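PDB 6SER: START domain-containing protein 10 from Homo sapiens, which transfers phosphatidylcholine and phosphatidylethanolamine between membranes, preferring species with a palmitoyl or stearoyl chain at sn-1 and an unsaturated acyl chain at sn-2. Local coordinates for residues A[130-134]-A[146-150]. Numbering follows the deposited sequence.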
loop_
_atom_site.group_PDB
_atom_site.type_symbol
_atom_site.label_atom_id
_atom_site.label_comp_id
_atom_site.label_asym_id
_atom_site.label_seq_id
_atom_site.Cartn_x
_atom_site.Cartn_y
_atom_site.Cartn_z
ATOM N N VAL A 130 9.548 4.305 4.935
ATOM C CA VAL A 130 9.425 2.845 4.834
ATOM C C VAL A 130 10.202 2.329 3.645
ATOM O O VAL A 130 10.310 2.980 2.682
ATOM C CB VAL A 130 7.969 2.387 4.720
ATOM C CG1 VAL A 130 7.253 2.478 6.022
ATOM C CG2 VAL A 130 7.202 3.095 3.647
ATOM N N ILE A 131 10.753 1.156 3.829
ATOM C CA ILE A 131 11.328 0.366 2.751
ATOM C C ILE A 131 10.475 -0.884 2.660
ATOM O O ILE A 131 10.354 -1.615 3.649
ATOM C CB ILE A 131 12.792 -0.009 3.043
ATOM C CG1 ILE A 131 13.635 1.229 3.359
ATOM C CG2 ILE A 131 13.384 -0.815 1.906
ATOM C CD1 ILE A 131 14.034 1.977 2.160
ATOM N N THR A 132 9.882 -1.142 1.493
ATOM C CA THR A 132 8.931 -2.239 1.355
ATOM C C THR A 132 9.254 -3.105 0.145
ATOM O O THR A 132 9.764 -2.620 -0.868
ATOM C CB THR A 132 7.485 -1.723 1.228
ATOM O OG1 THR A 132 7.411 -0.785 0.150
ATOM C CG2 THR A 132 7.029 -1.043 2.512
ATOM N N LEU A 133 8.951 -4.394 0.264
ATOM C CA LEU A 133 8.899 -5.286 -0.882
ATOM C C LEU A 133 7.463 -5.302 -1.388
ATOM O O LEU A 133 6.541 -5.630 -0.639
ATOM C CB LEU A 133 9.375 -6.689 -0.511
ATOM C CG LEU A 133 9.562 -7.732 -1.622
ATOM C CD1 LEU A 133 10.385 -8.875 -1.084
ATOM C CD2 LEU A 133 8.238 -8.284 -2.148
ATOM N N ARG A 134 7.276 -4.930 -2.644
ATOM C CA ARG A 134 5.962 -4.813 -3.258
ATOM C C ARG A 134 5.832 -5.878 -4.333
ATOM O O ARG A 134 6.791 -6.140 -5.068
ATOM C CB ARG A 134 5.776 -3.407 -3.874
ATOM C CG ARG A 134 4.381 -3.103 -4.393
ATOM C CD ARG A 134 4.223 -1.624 -4.749
ATOM N NE ARG A 134 4.833 -1.267 -6.036
ATOM C CZ ARG A 134 6.053 -0.746 -6.185
ATOM N NH1 ARG A 134 6.509 -0.445 -7.402
ATOM N NH2 ARG A 134 6.823 -0.521 -5.126
ATOM N N MET A 146 0.364 -5.995 -3.104
ATOM C CA MET A 146 0.711 -6.101 -1.691
ATOM C C MET A 146 2.132 -5.615 -1.443
ATOM O O MET A 146 2.972 -5.590 -2.349
ATOM C CB MET A 146 0.634 -7.538 -1.175
ATOM C CG MET A 146 -0.338 -8.390 -1.889
ATOM S SD MET A 146 -0.371 -10.016 -1.164
ATOM C CE MET A 146 1.111 -10.712 -1.840
ATOM N N ASN A 147 2.401 -5.266 -0.186
ATOM C CA ASN A 147 3.753 -4.921 0.229
ATOM C C ASN A 147 3.900 -5.196 1.719
ATOM O O ASN A 147 2.910 -5.332 2.440
ATOM C CB ASN A 147 4.097 -3.467 -0.134
ATOM C CG ASN A 147 3.556 -2.451 0.857
ATOM O OD1 ASN A 147 3.861 -2.508 2.047
ATOM N ND2 ASN A 147 2.808 -1.471 0.358
ATOM N N TYR A 148 5.154 -5.290 2.164
ATOM C CA TYR A 148 5.510 -5.370 3.576
ATOM C C TYR A 148 6.947 -4.880 3.712
ATOM O O TYR A 148 7.714 -4.915 2.745
ATOM C CB TYR A 148 5.356 -6.795 4.130
ATOM C CG TYR A 148 6.313 -7.804 3.529
ATOM C CD1 TYR A 148 7.530 -8.073 4.140
ATOM C CD2 TYR A 148 6.009 -8.472 2.345
ATOM C CE1 TYR A 148 8.417 -8.982 3.607
ATOM C CE2 TYR A 148 6.894 -9.389 1.799
ATOM C CZ TYR A 148 8.101 -9.637 2.437
ATOM O OH TYR A 148 9.012 -10.537 1.925
ATOM N N SER A 149 7.302 -4.409 4.907
ATOM C CA SER A 149 8.582 -3.737 5.082
ATOM C C SER A 149 9.734 -4.727 5.015
ATOM O O SER A 149 9.592 -5.918 5.314
ATOM C CB SER A 149 8.639 -2.981 6.412
ATOM O OG SER A 149 8.033 -1.709 6.307
ATOM N N VAL A 150 10.894 -4.217 4.625
ATOM C CA VAL A 150 12.082 -5.034 4.442
ATOM C C VAL A 150 13.288 -4.146 4.722
ATOM O O VAL A 150 13.173 -2.921 4.808
ATOM C CB VAL A 150 12.116 -5.638 3.018
ATOM C CG1 VAL A 150 12.709 -4.646 2.019
ATOM C CG2 VAL A 150 12.856 -6.937 3.008
HETATM O O HOH W 1 10.091 -0.013 6.602
#
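With its CG set between backbone N and carbonyl carbon (chi1 66°), Y148 lies alongside L133, whose CG is anti to its own N (chi1 -172°), and the two side chains run the same way. L133 CB sits above one ring face, offset toward the rim, while L133 CD1 reaches the phenol end, 3.7 Å from Y148 OH. That hydroxyl is hydrogen-bonded to the carbonyl of Q23, and V16 and V22 also touch the Y148 side chain, so residues near the N-terminus pack around it. Between the backbones, L133 and Y148 form an antiparallel hydrogen-bonded pair: L133 N donates to Y148 O at 2.8 Å, and Y148 N returns a longer bond to L133 O at 3.1 Å. A further bond runs from V150 N to I131 O (2.8 Å). The same I131 oxygen takes a CA-H...O contact from S149 CA at 3.1 Å. Beyond it, the I131 and V150 side chains cross at a slant, CG2 of I131 meeting CG1 of V150 at 3.9 Å. A water links the two strands, accepting from I131 N and bonding S149 OG, which also hydrogen-bonds S166 N on strand 161-175. The N147 amide crosses the T132 side chain, with N147 OD1 3.5 Å from T132 CG2, yet the polar partner of OD1 is S166 OG, and ND2 binds a triethylene glycol probably carried over from crystallisation. R134 lies beside N147, CB to CB, then bends away at chi3 to salt bridges with D113 and D104. These segments belong to the antiparallel hairpin of strands 127-139 and 142-151, part of the curved beta-sheet of the START domain, the helix-grip fold of the Bet v 1-like clan.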